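Local coordinates for DNA replication licensing factor MCM related protein (Thermoplasma acidophilum, PDB 4ME3), which probably acts in DNA replication as an ATP-driven helicase that binds single-stranded DNA, represented here by its N-terminal domain, at residues R26-S31 with L54-W59; K18-D23 with W59-S64; S31-R36 with R45-S50. All coordinates share one frame; numbering follows the deposited sequence.

Contact 1. Residues R26-S31 with L54-W59; sequences RLYGYS and LEDYNW
The phenol of Tyr28 reaches from the end of helix 14-27 to the last turn of helix 51-57, where its hydroxyl gives a hydrogen bond to Asp56. The bond is short, 2.5 Å from Tyr28 OH to Asp56 OD2. The oxygen is met on its anti side, 21° out of the carboxylate plane, while OD2 itself lies at the edge of the phenol ring and close to the ring plane. Ring and carboxylate stand almost perpendicular, at 87°. The carboxylate of Asp56 comes within range of the hydroxyl with CG set opposite the backbone N (chi1 -164°). The backbone N of Tyr57 is also near, 3.2 Å from Tyr28 OH, but the angle is too poor for a bond.

Apolar contacts with Tyr57 accompany this polar link. Tyr28 CE1 packs on Tyr57 CB at 3.5 Å, the Tyr28 ring being met obliquely close to where the second tyrosine leaves its backbone. Farther out on the Tyr57 ring, Leu27 brings one methyl, CD1, to within 3.9 Å of Tyr57 CE1, the two side chains crossing at about a right angle. Phe24, one turn back on helix 14-27, meets the rings of Tyr28 and Tyr57, joining them in one aromatic cluster.

Backbone geometry sets the place of Tyr28. It is the first residue to leave the helical conformation, and Gly29 follows with positive phi as the C' residue, Gly29 N bonding to Arg26 O and Tyr30 N to Phe25 O. The contact is thus a surface junction between two helix C-termini in the helical MCM N-terminal domain, one of them closed by a Schellman motif.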
loop_
_atom_site.group_PDB
_atom_site.type_symbol
_atom_site.label_atom_id
_atom_site.label_comp_id
_atom_site.label_asym_id
_atom_site.label_seq_id
_atom_site.Cartn_x
_atom_site.Cartn_y
_atom_site.Cartn_z
ATOM N N ARG A 26 -2.301 11.490 -18.421
ATOM C CA ARG A 26 -2.348 12.618 -19.346
ATOM C C ARG A 26 -3.741 12.802 -19.938
ATOM O O ARG A 26 -4.321 13.889 -19.862
ATOM C CB ARG A 26 -1.336 12.424 -20.477
ATOM C CG ARG A 26 -1.205 13.640 -21.379
ATOM C CD ARG A 26 -0.328 13.373 -22.594
ATOM N NE ARG A 26 0.140 11.991 -22.671
ATOM C CZ ARG A 26 1.253 11.535 -22.101
ATOM N NH1 ARG A 26 2.032 12.341 -21.389
ATOM N NH2 ARG A 26 1.589 10.260 -22.239
ATOM N N LEU A 27 -4.271 11.736 -20.529
ATOM C CA LEU A 27 -5.558 11.785 -21.217
ATOM C C LEU A 27 -6.678 12.318 -20.338
ATOM O O LEU A 27 -7.505 13.102 -20.795
ATOM C CB LEU A 27 -5.954 10.393 -21.710
ATOM C CG LEU A 27 -5.550 9.985 -23.120
ATOM C CD1 LEU A 27 -5.983 8.548 -23.353
ATOM C CD2 LEU A 27 -6.170 10.913 -24.162
ATOM N N TYR A 28 -6.715 11.887 -19.078
ATOM C CA TYR A 28 -7.827 12.233 -18.198
ATOM C C TYR A 28 -7.549 13.410 -17.266
ATOM O O TYR A 28 -8.328 13.685 -16.353
ATOM C CB TYR A 28 -8.300 10.992 -17.435
ATOM C CG TYR A 28 -9.148 10.121 -18.325
ATOM C CD1 TYR A 28 -8.565 9.225 -19.210
ATOM C CD2 TYR A 28 -10.530 10.241 -18.331
ATOM C CE1 TYR A 28 -9.331 8.453 -20.046
ATOM C CE2 TYR A 28 -11.305 9.469 -19.168
ATOM C CZ TYR A 28 -10.701 8.579 -20.023
ATOM O OH TYR A 28 -11.469 7.810 -20.862
ATOM N N GLY A 29 -6.448 14.115 -17.521
ATOM C CA GLY A 29 -6.204 15.408 -16.908
ATOM C C GLY A 29 -5.660 15.365 -15.495
ATOM O O GLY A 29 -5.850 16.308 -14.727
ATOM N N TYR A 30 -4.978 14.280 -15.147
ATOM C CA TYR A 30 -4.427 14.136 -13.802
ATOM C C TYR A 30 -3.089 14.861 -13.651
ATOM O O TYR A 30 -2.648 15.133 -12.538
ATOM C CB TYR A 30 -4.281 12.656 -13.440
ATOM C CG TYR A 30 -5.597 12.005 -13.069
ATOM C CD1 TYR A 30 -6.088 12.079 -11.772
ATOM C CD2 TYR A 30 -6.357 11.334 -14.018
ATOM C CE1 TYR A 30 -7.294 11.500 -11.430
ATOM C CE2 TYR A 30 -7.567 10.747 -13.682
ATOM C CZ TYR A 30 -8.028 10.832 -12.390
ATOM O OH TYR A 30 -9.234 10.254 -12.062
ATOM N N SER A 31 -2.454 15.190 -14.771
ATOM C CA SER A 31 -1.135 15.818 -14.742
ATOM C C SER A 31 -1.111 17.094 -13.907
ATOM O O SER A 31 -0.158 17.332 -13.165
ATOM C CB SER A 31 -0.658 16.116 -16.164
ATOM O OG SER A 31 -0.549 14.923 -16.920
ATOM N N LEU A 54 -10.921 5.320 -15.138
ATOM C CA LEU A 54 -10.192 4.131 -15.569
ATOM C C LEU A 54 -11.041 3.250 -16.485
ATOM O O LEU A 54 -10.566 2.774 -17.516
ATOM C CB LEU A 54 -9.713 3.326 -14.357
ATOM C CG LEU A 54 -8.562 3.955 -13.568
ATOM C CD1 LEU A 54 -8.419 3.297 -12.198
ATOM C CD2 LEU A 54 -7.249 3.863 -14.340
ATOM N N GLU A 55 -12.294 3.024 -16.102
ATOM C CA GLU A 55 -13.208 2.227 -16.923
ATOM C C GLU A 55 -13.413 2.854 -18.301
ATOM O O GLU A 55 -13.429 2.155 -19.318
ATOM C CB GLU A 55 -14.562 2.074 -16.227
ATOM C CG GLU A 55 -14.840 0.668 -15.723
ATOM C CD GLU A 55 -16.172 0.557 -15.006
ATOM O OE1 GLU A 55 -16.739 1.606 -14.631
ATOM O OE2 GLU A 55 -16.650 -0.580 -14.819
ATOM N N ASP A 56 -13.574 4.171 -18.324
ATOM C CA ASP A 56 -13.782 4.906 -19.568
ATOM C C ASP A 56 -12.553 4.814 -20.468
ATOM O O ASP A 56 -12.660 4.804 -21.697
ATOM C CB ASP A 56 -14.086 6.371 -19.260
ATOM C CG ASP A 56 -14.673 7.103 -20.442
ATOM O OD1 ASP A 56 -15.840 6.816 -20.790
ATOM O OD2 ASP A 56 -13.978 7.969 -21.016
ATOM N N TYR A 57 -11.387 4.749 -19.836
ATOM C CA TYR A 57 -10.107 4.708 -20.531
ATOM C C TYR A 57 -9.890 3.377 -21.239
ATOM O O TYR A 57 -9.618 3.329 -22.438
ATOM C CB TYR A 57 -8.991 4.961 -19.513
ATOM C CG TYR A 57 -7.589 4.697 -20.001
ATOM C CD1 TYR A 57 -7.098 5.311 -21.146
ATOM C CD2 TYR A 57 -6.740 3.855 -19.294
ATOM C CE1 TYR A 57 -5.813 5.080 -21.580
ATOM C CE2 TYR A 57 -5.452 3.618 -19.721
ATOM C CZ TYR A 57 -4.994 4.234 -20.865
ATOM O OH TYR A 57 -3.709 4.011 -21.296
ATOM N N ASN A 58 -10.019 2.293 -20.485
ATOM C CA ASN A 58 -9.775 0.953 -21.000
ATOM C C ASN A 58 -10.354 -0.022 -19.991
ATOM O O ASN A 58 -9.806 -0.180 -18.905
ATOM C CB ASN A 58 -8.272 0.732 -21.171
ATOM C CG ASN A 58 -7.928 -0.650 -21.697
ATOM O OD1 ASN A 58 -8.514 -1.655 -21.291
ATOM N ND2 ASN A 58 -6.956 -0.707 -22.598
ATOM N N TRP A 59 -11.472 -0.660 -20.316
ATOM C CA TRP A 59 -12.168 -1.441 -19.298
ATOM C C TRP A 59 -11.419 -2.727 -18.949
ATOM O O TRP A 59 -11.585 -3.261 -17.853
ATOM C CB TRP A 59 -13.630 -1.706 -19.680
ATOM C CG TRP A 59 -13.842 -2.721 -20.751
ATOM C CD1 TRP A 59 -13.901 -2.495 -22.096
ATOM C CD2 TRP A 59 -14.051 -4.125 -20.569
ATOM N NE1 TRP A 59 -14.127 -3.675 -22.763
ATOM C CE2 TRP A 59 -14.223 -4.691 -21.848
ATOM C CE3 TRP A 59 -14.107 -4.961 -19.450
ATOM C CZ2 TRP A 59 -14.443 -6.056 -22.039
ATOM C CZ3 TRP A 59 -14.326 -6.316 -19.641
ATOM C CH2 TRP A 59 -14.492 -6.848 -20.925
#

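Contact 2. Residues K18-D23 with W59-S64; sequences KDLWRD and WQFAGS
Phe61 projects from helix 59-67 onto Leu20 and Trp21 of helix 14-27, a buried helix-helix contact in the helical bundle of the MCM N-terminal domain.

Its aromatic part is a T-shaped pair in which Phe61 supplies the edge and Trp21 the face. The five-membered ring of Trp21 and the Phe61 ring have centroids 5.0 Å apart and planes at 76°. Phe61 CZ is the atom that points into the indole, 3.7 Å from Trp21 CE2 and off the centre of the face. A chi1 of -178° stretches the Phe61 side chain away from its own backbone N and carries the ring across to the other helix. On the indole, NE1 is engaged by the carbonyl of Tyr72 in helix 69-84, a bond that helps fix how the face is turned.

The aliphatic part belongs to Leu20, whose side chain runs past Phe61 in the opposite direction. Its methyl CD1 lies 3.6 Å from Phe61 CD1. Nearer the backbone, the same leucine makes a CH-pi contact over one face of the phenyl ring, with Leu20 CB 4.0 Å from the centroid of Phe61 and 24° off the ring normal.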
loop_
_atom_site.group_PDB
_atom_site.type_symbol
_atom_site.label_atom_id
_atom_site.label_comp_id
_atom_site.label_asym_id
_atom_site.label_seq_id
_atom_site.Cartn_x
_atom_site.Cartn_y
_atom_site.Cartn_z
ATOM N N LYS A 18 2.930 0.211 -17.050
ATOM C CA LYS A 18 3.373 1.579 -16.817
ATOM C C LYS A 18 3.007 2.481 -17.996
ATOM O O LYS A 18 2.596 3.625 -17.801
ATOM C CB LYS A 18 4.878 1.621 -16.548
ATOM C CG LYS A 18 5.268 0.992 -15.217
ATOM C CD LYS A 18 6.775 0.862 -15.064
ATOM C CE LYS A 18 7.430 2.198 -14.771
ATOM N NZ LYS A 18 8.892 2.049 -14.529
ATOM N N ASP A 19 3.143 1.969 -19.216
ATOM C CA ASP A 19 2.772 2.741 -20.400
ATOM C C ASP A 19 1.288 3.089 -20.373
ATOM O O ASP A 19 0.901 4.193 -20.739
ATOM C CB ASP A 19 3.111 1.979 -21.683
ATOM C CG ASP A 19 4.585 2.052 -22.033
ATOM O OD1 ASP A 19 5.268 2.985 -21.561
ATOM O OD2 ASP A 19 5.060 1.179 -22.791
ATOM N N LEU A 20 0.461 2.145 -19.934
ATOM C CA LEU A 20 -0.975 2.380 -19.829
ATOM C C LEU A 20 -1.288 3.481 -18.806
ATOM O O LEU A 20 -2.130 4.347 -19.052
ATOM C CB LEU A 20 -1.699 1.080 -19.474
ATOM C CG LEU A 20 -1.787 0.067 -20.621
ATOM C CD1 LEU A 20 -2.134 -1.319 -20.106
ATOM C CD2 LEU A 20 -2.806 0.516 -21.651
ATOM N N TRP A 21 -0.611 3.452 -17.662
ATOM C CA TRP A 21 -0.780 4.507 -16.664
ATOM C C TRP A 21 -0.355 5.859 -17.222
ATOM O O TRP A 21 -1.027 6.867 -17.010
ATOM C CB TRP A 21 0.040 4.216 -15.406
ATOM C CG TRP A 21 -0.624 3.291 -14.434
ATOM C CD1 TRP A 21 -0.207 2.042 -14.077
ATOM C CD2 TRP A 21 -1.822 3.541 -13.690
ATOM N NE1 TRP A 21 -1.072 1.499 -13.159
ATOM C CE2 TRP A 21 -2.071 2.400 -12.902
ATOM C CE3 TRP A 21 -2.708 4.617 -13.613
ATOM C CZ2 TRP A 21 -3.165 2.307 -12.044
ATOM C CZ3 TRP A 21 -3.795 4.524 -12.763
ATOM C CH2 TRP A 21 -4.014 3.378 -11.989
ATOM N N ARG A 22 0.776 5.884 -17.921
ATOM C CA ARG A 22 1.303 7.136 -18.462
ATOM C C ARG A 22 0.276 7.842 -19.343
ATOM O O ARG A 22 0.028 9.038 -19.184
ATOM C CB ARG A 22 2.583 6.885 -19.262
ATOM C CG ARG A 22 3.794 6.579 -18.402
ATOM C CD ARG A 22 5.087 6.668 -19.196
ATOM N NE ARG A 22 6.220 6.157 -18.435
ATOM C CZ ARG A 22 6.599 4.883 -18.412
ATOM N NH1 ARG A 22 5.942 3.971 -19.118
ATOM N NH2 ARG A 22 7.643 4.515 -17.683
ATOM N N ASP A 23 -0.315 7.104 -20.272
ATOM C CA ASP A 23 -1.314 7.679 -21.163
ATOM C C ASP A 23 -2.557 8.092 -20.387
ATOM O O ASP A 23 -3.167 9.121 -20.677
ATOM C CB ASP A 23 -1.696 6.680 -22.252
ATOM C CG ASP A 23 -0.712 6.651 -23.394
ATOM O OD1 ASP A 23 0.112 7.582 -23.500
ATOM O OD2 ASP A 23 -0.776 5.689 -24.190
ATOM N N TRP A 59 -11.472 -0.660 -20.316
ATOM C CA TRP A 59 -12.168 -1.441 -19.298
ATOM C C TRP A 59 -11.419 -2.727 -18.949
ATOM O O TRP A 59 -11.585 -3.261 -17.853
ATOM C CB TRP A 59 -13.630 -1.706 -19.680
ATOM C CG TRP A 59 -13.842 -2.721 -20.751
ATOM C CD1 TRP A 59 -13.901 -2.495 -22.096
ATOM C CD2 TRP A 59 -14.051 -4.125 -20.569
ATOM N NE1 TRP A 59 -14.127 -3.675 -22.763
ATOM C CE2 TRP A 59 -14.223 -4.691 -21.848
ATOM C CE3 TRP A 59 -14.107 -4.961 -19.450
ATOM C CZ2 TRP A 59 -14.443 -6.056 -22.039
ATOM C CZ3 TRP A 59 -14.326 -6.316 -19.641
ATOM C CH2 TRP A 59 -14.492 -6.848 -20.925
ATOM N N GLN A 60 -10.576 -3.203 -19.862
ATOM C CA GLN A 60 -9.699 -4.337 -19.573
ATOM C C GLN A 60 -8.661 -3.950 -18.525
ATOM O O GLN A 60 -8.388 -4.701 -17.590
ATOM C CB GLN A 60 -8.977 -4.808 -20.837
ATOM C CG GLN A 60 -9.389 -6.193 -21.316
ATOM C CD GLN A 60 -10.828 -6.252 -21.797
ATOM O OE1 GLN A 60 -11.570 -7.175 -21.456
ATOM N NE2 GLN A 60 -11.223 -5.276 -22.608
ATOM N N PHE A 61 -8.076 -2.772 -18.707
ATOM C CA PHE A 61 -7.094 -2.234 -17.775
ATOM C C PHE A 61 -7.748 -2.011 -16.418
ATOM O O PHE A 61 -7.191 -2.378 -15.381
ATOM C CB PHE A 61 -6.539 -0.921 -18.329
ATOM C CG PHE A 61 -5.472 -0.286 -17.479
ATOM C CD1 PHE A 61 -4.259 -0.917 -17.270
ATOM C CD2 PHE A 61 -5.673 0.968 -16.924
ATOM C CE1 PHE A 61 -3.271 -0.319 -16.503
ATOM C CE2 PHE A 61 -4.691 1.573 -16.159
ATOM C CZ PHE A 61 -3.485 0.927 -15.949
ATOM N N ALA A 62 -8.938 -1.418 -16.430
ATOM C CA ALA A 62 -9.686 -1.179 -15.197
ATOM C C ALA A 62 -9.953 -2.492 -14.461
ATOM O O ALA A 62 -9.730 -2.597 -13.255
ATOM C CB ALA A 62 -10.990 -0.466 -15.504
ATOM N N GLY A 63 -10.430 -3.493 -15.193
ATOM C CA GLY A 63 -10.716 -4.792 -14.610
ATOM C C GLY A 63 -9.483 -5.478 -14.055
ATOM O O GLY A 63 -9.553 -6.169 -13.036
ATOM N N SER A 64 -8.349 -5.298 -14.728
ATOM C CA SER A 64 -7.098 -5.902 -14.292
ATOM C C SER A 64 -6.635 -5.303 -12.967
ATOM O O SER A 64 -6.029 -5.996 -12.145
ATOM C CB SER A 64 -6.010 -5.715 -15.351
ATOM O OG SER A 64 -6.298 -6.467 -16.517
#

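Contact 3. Residues S31-R36 with R45-S50; sequences SDEINR and RTLYVS
Leu47 of strand 46-50 is gripped by helix 31-38 through its two methyls, each meeting a different neighbour. CD2 packs on the inner side, 3.8 Å from Ile34 CG1, with the two side chains crossing at about a right angle. Two torsions of Leu47 place its methyls: chi1 of 177° turns CG away from the backbone N, and chi2 of 69° then spreads the branches, CD2 to Ile34 and CD1 to Glu33. Phe25 of helix 14-27 touches both Ile34 and Leu47, and Ile80 of helix 69-84 also lies against Leu47, so this tightly packed half of the contact is part of a buried apolar cluster.

The outer half is looser and bridged by water. Leu47 CD1 lies beside the carboxylate end of Glu33, 3.5 Å from Glu33 CD, so the methyl is covered by a partly exposed acidic side chain. Glu33 is extended, and its carboxylate faces the strand without bonding to it directly. Two waters link them instead. Water 1 donates to Glu33 OE2 at 2.7 Å and accepts from Tyr48 N at 2.9 Å. Water 2 donates twice, to Glu33 OE1 at 2.5 Å and to Tyr48 O at 2.7 Å. Both carboxylate oxygens are therefore tied through water to the two backbone polar groups of one residue, which probably helps to hold the carboxylate in its rotation.

Those groups of Tyr48 belong to the strand edge facing the helix; on the strand's other side, the backbones of Leu47 and Val49 pair with strand 97-101. The arrangement is that of a helix flanking a small two-stranded parallel sheet in the MCM N-terminal domain.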
loop_
_atom_site.group_PDB
_atom_site.type_symbol
_atom_site.label_atom_id
_atom_site.label_comp_id
_atom_site.label_asym_id
_atom_site.label_seq_id
_atom_site.Cartn_x
_atom_site.Cartn_y
_atom_site.Cartn_z
ATOM N N SER A 31 -2.454 15.190 -14.771
ATOM C CA SER A 31 -1.135 15.818 -14.742
ATOM C C SER A 31 -1.111 17.094 -13.907
ATOM O O SER A 31 -0.158 17.332 -13.165
ATOM C CB SER A 31 -0.658 16.116 -16.164
ATOM O OG SER A 31 -0.549 14.923 -16.920
ATOM N N ASP A 32 -2.151 17.916 -14.027
ATOM C CA ASP A 32 -2.212 19.168 -13.282
ATOM C C ASP A 32 -2.262 18.920 -11.778
ATOM O O ASP A 32 -1.579 19.599 -11.011
ATOM C CB ASP A 32 -3.415 20.012 -13.713
ATOM C CG ASP A 32 -3.116 20.878 -14.924
ATOM O OD1 ASP A 32 -1.939 20.949 -15.338
ATOM O OD2 ASP A 32 -4.058 21.502 -15.455
ATOM N N GLU A 33 -3.070 17.953 -11.356
ATOM C CA GLU A 33 -3.163 17.628 -9.938
ATOM C C GLU A 33 -1.834 17.087 -9.432
ATOM O O GLU A 33 -1.382 17.445 -8.342
ATOM C CB GLU A 33 -4.270 16.607 -9.680
ATOM C CG GLU A 33 -4.430 16.252 -8.209
ATOM C CD GLU A 33 -5.697 15.471 -7.927
ATOM O OE1 GLU A 33 -6.314 14.962 -8.887
ATOM O OE2 GLU A 33 -6.079 15.369 -6.742
ATOM N N ILE A 34 -1.207 16.227 -10.228
ATOM C CA ILE A 34 0.066 15.634 -9.846
ATOM C C ILE A 34 1.130 16.713 -9.678
ATOM O O ILE A 34 1.930 16.667 -8.746
ATOM C CB ILE A 34 0.539 14.591 -10.874
ATOM C CG1 ILE A 34 -0.457 13.425 -10.935
ATOM C CG2 ILE A 34 1.925 14.074 -10.503
ATOM C CD1 ILE A 34 -0.193 12.431 -12.051
ATOM N N ASN A 35 1.130 17.694 -10.573
ATOM C CA ASN A 35 2.093 18.785 -10.490
ATOM C C ASN A 35 1.849 19.680 -9.276
ATOM O O ASN A 35 2.779 20.298 -8.760
ATOM C CB ASN A 35 2.086 19.601 -11.784
ATOM C CG ASN A 35 2.679 18.836 -12.955
ATOM O OD1 ASN A 35 3.666 18.115 -12.801
ATOM N ND2 ASN A 35 2.077 18.984 -14.129
ATOM N N ARG A 36 0.602 19.749 -8.818
ATOM C CA ARG A 36 0.294 20.458 -7.580
ATOM C C ARG A 36 0.822 19.690 -6.373
ATOM O O ARG A 36 1.343 20.283 -5.427
ATOM C CB ARG A 36 -1.210 20.689 -7.436
ATOM C CG ARG A 36 -1.722 21.877 -8.229
ATOM C CD ARG A 36 -3.079 22.333 -7.731
ATOM N NE ARG A 36 -4.084 21.278 -7.825
ATOM C CZ ARG A 36 -4.733 20.955 -8.938
ATOM N NH1 ARG A 36 -4.481 21.594 -10.074
ATOM N NH2 ARG A 36 -5.634 19.983 -8.919
ATOM N N ARG A 45 1.716 13.184 -0.578
ATOM C CA ARG A 45 2.212 12.088 -1.397
ATOM C C ARG A 45 1.127 11.068 -1.707
ATOM O O ARG A 45 1.389 9.867 -1.713
ATOM C CB ARG A 45 3.371 11.399 -0.688
ATOM C CG ARG A 45 3.012 10.871 0.688
ATOM C CD ARG A 45 4.198 10.204 1.335
ATOM N NE ARG A 45 3.903 9.760 2.693
ATOM C CZ ARG A 45 4.822 9.567 3.632
ATOM N NH1 ARG A 45 6.106 9.781 3.371
ATOM N NH2 ARG A 45 4.458 9.169 4.841
ATOM N N THR A 46 -0.082 11.560 -1.964
ATOM C CA THR A 46 -1.209 10.711 -2.328
ATOM C C THR A 46 -1.986 11.295 -3.504
ATOM O O THR A 46 -2.245 12.499 -3.558
ATOM C CB THR A 46 -2.193 10.551 -1.158
ATOM O OG1 THR A 46 -1.508 10.017 -0.020
ATOM C CG2 THR A 46 -3.342 9.625 -1.540
ATOM N N LEU A 47 -2.367 10.428 -4.436
ATOM C CA LEU A 47 -3.243 10.804 -5.535
ATOM C C LEU A 47 -4.410 9.833 -5.585
ATOM O O LEU A 47 -4.204 8.625 -5.581
ATOM C CB LEU A 47 -2.495 10.753 -6.871
ATOM C CG LEU A 47 -3.358 11.065 -8.097
ATOM C CD1 LEU A 47 -3.767 12.528 -8.110
ATOM C CD2 LEU A 47 -2.634 10.692 -9.389
ATOM N N TYR A 48 -5.626 10.366 -5.619
ATOM C CA TYR A 48 -6.815 9.553 -5.845
ATOM C C TYR A 48 -7.190 9.562 -7.319
ATOM O O TYR A 48 -7.300 10.624 -7.932
ATOM C CB TYR A 48 -7.984 10.079 -5.019
ATOM C CG TYR A 48 -7.852 9.771 -3.549
ATOM C CD1 TYR A 48 -8.357 8.591 -3.025
ATOM C CD2 TYR A 48 -7.217 10.652 -2.687
ATOM C CE1 TYR A 48 -8.234 8.294 -1.682
ATOM C CE2 TYR A 48 -7.090 10.362 -1.339
ATOM C CZ TYR A 48 -7.602 9.183 -0.846
ATOM O OH TYR A 48 -7.480 8.887 0.495
ATOM N N VAL A 49 -7.389 8.375 -7.881
ATOM C CA VAL A 49 -7.810 8.235 -9.270
ATOM C C VAL A 49 -9.202 7.623 -9.320
ATOM O O VAL A 49 -9.491 6.657 -8.616
ATOM C CB VAL A 49 -6.832 7.355 -10.072
ATOM C CG1 VAL A 49 -7.422 6.987 -11.418
ATOM C CG2 VAL A 49 -5.497 8.072 -10.243
ATOM N N SER A 50 -10.065 8.188 -10.155
ATOM C CA SER A 50 -11.447 7.733 -10.237
ATOM C C SER A 50 -11.554 6.454 -11.052
ATOM O O SER A 50 -11.066 6.382 -12.178
ATOM C CB SER A 50 -12.323 8.816 -10.865
ATOM O OG SER A 50 -13.655 8.360 -11.003
HETATM O O HOH W 1 -6.074 13.162 -5.207
HETATM O O HOH W 2 -8.034 13.234 -8.180
#

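How the contacts relate
All three contacts lie within the MCM N-terminal domain and away from the zinc site of Cys147, Cys150, Cys169 and Cys172. Contacts 1 and 2 both use helix 14-27, and their centres are about 8 Å apart. Between them, Tyr57 OH comes 2.8 Å from Leu20 O, a weak hydrogen bond. The centre of contact 3 is about 13 Å from that of contact 1, and Tyr30 joins the two: its OH is hydrogen-bonded to Ser50 N at 2.9 Å. Leu54 adds packing on Val49. Contacts 2 and 3 do not touch, with centres about 16 Å apart, although successive helices, 14-27 and 31-38, serve them.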